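Local coordinates for peridinin-chlorophyll A protein (PDB 2C9E) that probably serves as a water-soluble light-harvesting antenna, holding peridinin and chlorophyll a to capture blue-green sunlight, at residues G55-P60 with A102-Q107. Sequence-based numbering, arbitrary orientation.
Sequences GLTMDP and ASADKQ. With PID (peridinin), chain E.
Two helix-to-helix connections of the all-helical peridinin-chlorophyll fold lie side by side: segment 55-60 joins helix 41-55 to helix 60-77, and segment 102-107 joins helix 87-102 to helix 106-111. A type I turn runs from G55 to M58, and the backbones come nearest at M58 and A104, whose CA atoms are 4.6 Å apart. The match is reciprocal: each connection offers one side-chain hydroxyl to a backbone N-H of the other. T57 and S103 suit these places because a short hydroxyl between backbone N and carbonyl carbon (chi1 62° and 71°) can serve both segments; each oxygen also bonds the carbonyl three residues back, V54 or M100. The receiving residues, D59 and D105, are N-caps, where a carboxylate can accept a first-turn N-H, as D105 OD1 does from K108; D59 OD1 also salt-bridges K61. M58 extends beyond CG, its CG 3.8 Å from CB of A104, whose small side chain lets it pass, and its CE 4.0 Å from methyl CM5 of peridinin. At G55 a CB would collide with O6 of this carotenoid. Both cross-links are nearly straight: D59 N reaches S103 OG at 3.0 Å, and D105 N meets T57 OG1 at 3.1 Å and 179°.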
# COMPACT_ATOMS: atom_id res chain seq x y z
N GLY A 55 5.56 -9.33 1.83
CA GLY A 55 5.88 -8.33 2.83
C GLY A 55 6.05 -9.01 4.18
O GLY A 55 6.82 -8.55 5.03
N LEU A 56 5.32 -10.11 4.36
CA LEU A 56 5.34 -10.84 5.62
C LEU A 56 6.58 -11.72 5.77
O LEU A 56 6.78 -12.30 6.81
CB LEU A 56 4.06 -11.67 5.78
CG LEU A 56 2.86 -10.90 6.35
CD1 LEU A 56 1.60 -11.77 6.39
CD2 LEU A 56 3.17 -10.45 7.73
N THR A 57 7.42 -11.79 4.75
CA THR A 57 8.64 -12.61 4.84
C THR A 57 9.86 -11.73 5.15
O THR A 57 10.92 -12.24 5.47
CB THR A 57 8.95 -13.38 3.53
OG1 THR A 57 9.20 -12.45 2.46
CG2 THR A 57 7.82 -14.34 3.17
N MET A 58 9.68 -10.41 5.06
CA MET A 58 10.75 -9.44 5.28
C MET A 58 11.10 -9.16 6.74
O MET A 58 10.29 -9.39 7.65
CB MET A 58 10.37 -8.12 4.61
CG MET A 58 10.29 -8.22 3.07
SD MET A 58 9.51 -6.75 2.30
CE MET A 58 9.71 -7.11 0.55
N ASP A 59 12.30 -8.64 6.94
CA ASP A 59 12.80 -8.27 8.25
C ASP A 59 12.11 -6.95 8.66
O ASP A 59 12.36 -5.89 8.08
CB ASP A 59 14.30 -8.09 8.11
CG ASP A 59 14.96 -7.69 9.41
OD1 ASP A 59 14.28 -7.25 10.35
OD2 ASP A 59 16.20 -7.80 9.46
N PRO A 60 11.24 -6.99 9.68
CA PRO A 60 10.58 -5.75 10.06
C PRO A 60 11.51 -4.53 10.25
O PRO A 60 11.11 -3.38 9.96
CB PRO A 60 9.82 -6.13 11.35
CG PRO A 60 9.60 -7.65 11.20
CD PRO A 60 10.89 -8.11 10.59
N ALA A 102 16.60 -7.78 0.24
CA ALA A 102 17.57 -8.84 0.53
C ALA A 102 17.05 -9.74 1.67
O ALA A 102 17.42 -10.89 1.79
CB ALA A 102 18.94 -8.21 0.91
N SER A 103 16.16 -9.21 2.50
CA SER A 103 15.64 -10.04 3.58
C SER A 103 14.38 -10.82 3.18
O SER A 103 13.87 -11.61 3.95
CB SER A 103 15.29 -9.18 4.80
OG SER A 103 14.13 -8.39 4.54
N ALA A 104 13.88 -10.61 1.97
CA ALA A 104 12.65 -11.28 1.57
C ALA A 104 12.84 -12.71 1.06
O ALA A 104 13.94 -13.09 0.58
CB ALA A 104 11.92 -10.42 0.49
N ASP A 105 11.76 -13.49 1.15
CA ASP A 105 11.78 -14.84 0.61
C ASP A 105 12.01 -14.59 -0.87
O ASP A 105 11.19 -13.92 -1.51
CB ASP A 105 10.45 -15.51 0.79
CG ASP A 105 10.41 -16.85 0.11
OD1 ASP A 105 10.25 -16.96 -1.14
OD2 ASP A 105 10.59 -17.82 0.86
N LYS A 106 13.08 -15.15 -1.44
CA LYS A 106 13.43 -14.90 -2.84
C LYS A 106 12.43 -15.31 -3.89
O LYS A 106 12.19 -14.53 -4.84
CB LYS A 106 14.79 -15.53 -3.20
CG LYS A 106 16.00 -14.74 -2.73
CD LYS A 106 17.23 -15.64 -2.46
CE LYS A 106 17.68 -16.37 -3.71
NZ LYS A 106 18.60 -17.50 -3.41
N GLN A 107 11.88 -16.52 -3.77
CA GLN A 107 10.94 -17.00 -4.78
C GLN A 107 9.65 -16.20 -4.76
O GLN A 107 9.10 -15.88 -5.79
CB GLN A 107 10.55 -18.48 -4.59
CG GLN A 107 11.63 -19.44 -4.12
CD GLN A 107 11.08 -20.86 -3.78
OE1 GLN A 107 11.84 -21.79 -3.49
NE2 GLN A 107 9.74 -21.01 -3.81
C1 PID E . 14.45 -11.62 -15.70
C2 PID E . 15.44 -11.97 -16.81
C3 PID E . 16.77 -12.43 -16.20
C4 PID E . 17.32 -11.26 -15.37
C5 PID E . 16.49 -10.99 -14.11
C6 PID E . 14.97 -11.09 -14.36
C7 PID E . 14.18 -10.23 -13.59
C8 PID E . 13.39 -10.61 -12.51
C9 PID E . 12.63 -9.69 -11.78
C10 PID E . 12.57 -8.32 -12.01
C11 PID E . 11.86 -9.96 -10.73
C12 PID E . 11.33 -8.81 -10.29
C13 PID E . 10.56 -8.67 -9.14
C14 PID E . 10.00 -7.49 -8.63
C15 PID E . 9.29 -7.55 -7.43
C16 PID E . 8.72 -6.48 -6.74
C17 PID E . 8.12 -6.70 -5.50
C18 PID E . 7.60 -5.66 -4.73
C19 PID E . 7.08 -5.87 -3.45
C20 PID E . 6.63 -4.79 -2.69
C21 PID E . 6.13 -4.86 -1.38
C22 PID E . 5.73 -3.69 -0.73
C23 PID E . 5.27 -3.62 0.49
C24 PID E . 4.81 -3.55 1.72
C25 PID E . 5.72 -3.31 2.93
C26 PID E . 5.47 -4.40 3.97
C27 PID E . 3.98 -4.58 4.32
C28 PID E . 3.15 -4.85 3.06
C29 PID E . 3.31 -3.76 2.00
C30 PID E . 4.23 -5.73 6.42
C31 PID E . 4.15 -7.02 7.24
CM1 PID E . 13.09 -11.13 -16.22
CM2 PID E . 16.88 -9.59 -13.63
CM3 PID E . 16.91 -12.00 -13.03
CM4 PID E . 10.25 -6.15 -9.33
CM5 PID E . 6.01 -6.21 -0.66
CM6 PID E . 7.19 -3.34 2.52
CM7 PID E . 5.42 -1.95 3.57
CM8 PID E . 2.59 -4.18 0.71
O1 PID E . 14.47 -12.43 -14.52
O2 PID E . 17.70 -12.76 -17.23
O3 PID E . 13.16 -7.70 -12.90
O4 PID E . 11.75 -7.77 -11.07
O5 PID E . 2.74 -2.55 2.48
O6 PID E . 3.87 -5.79 5.11
O7 PID E . 4.62 -4.69 6.94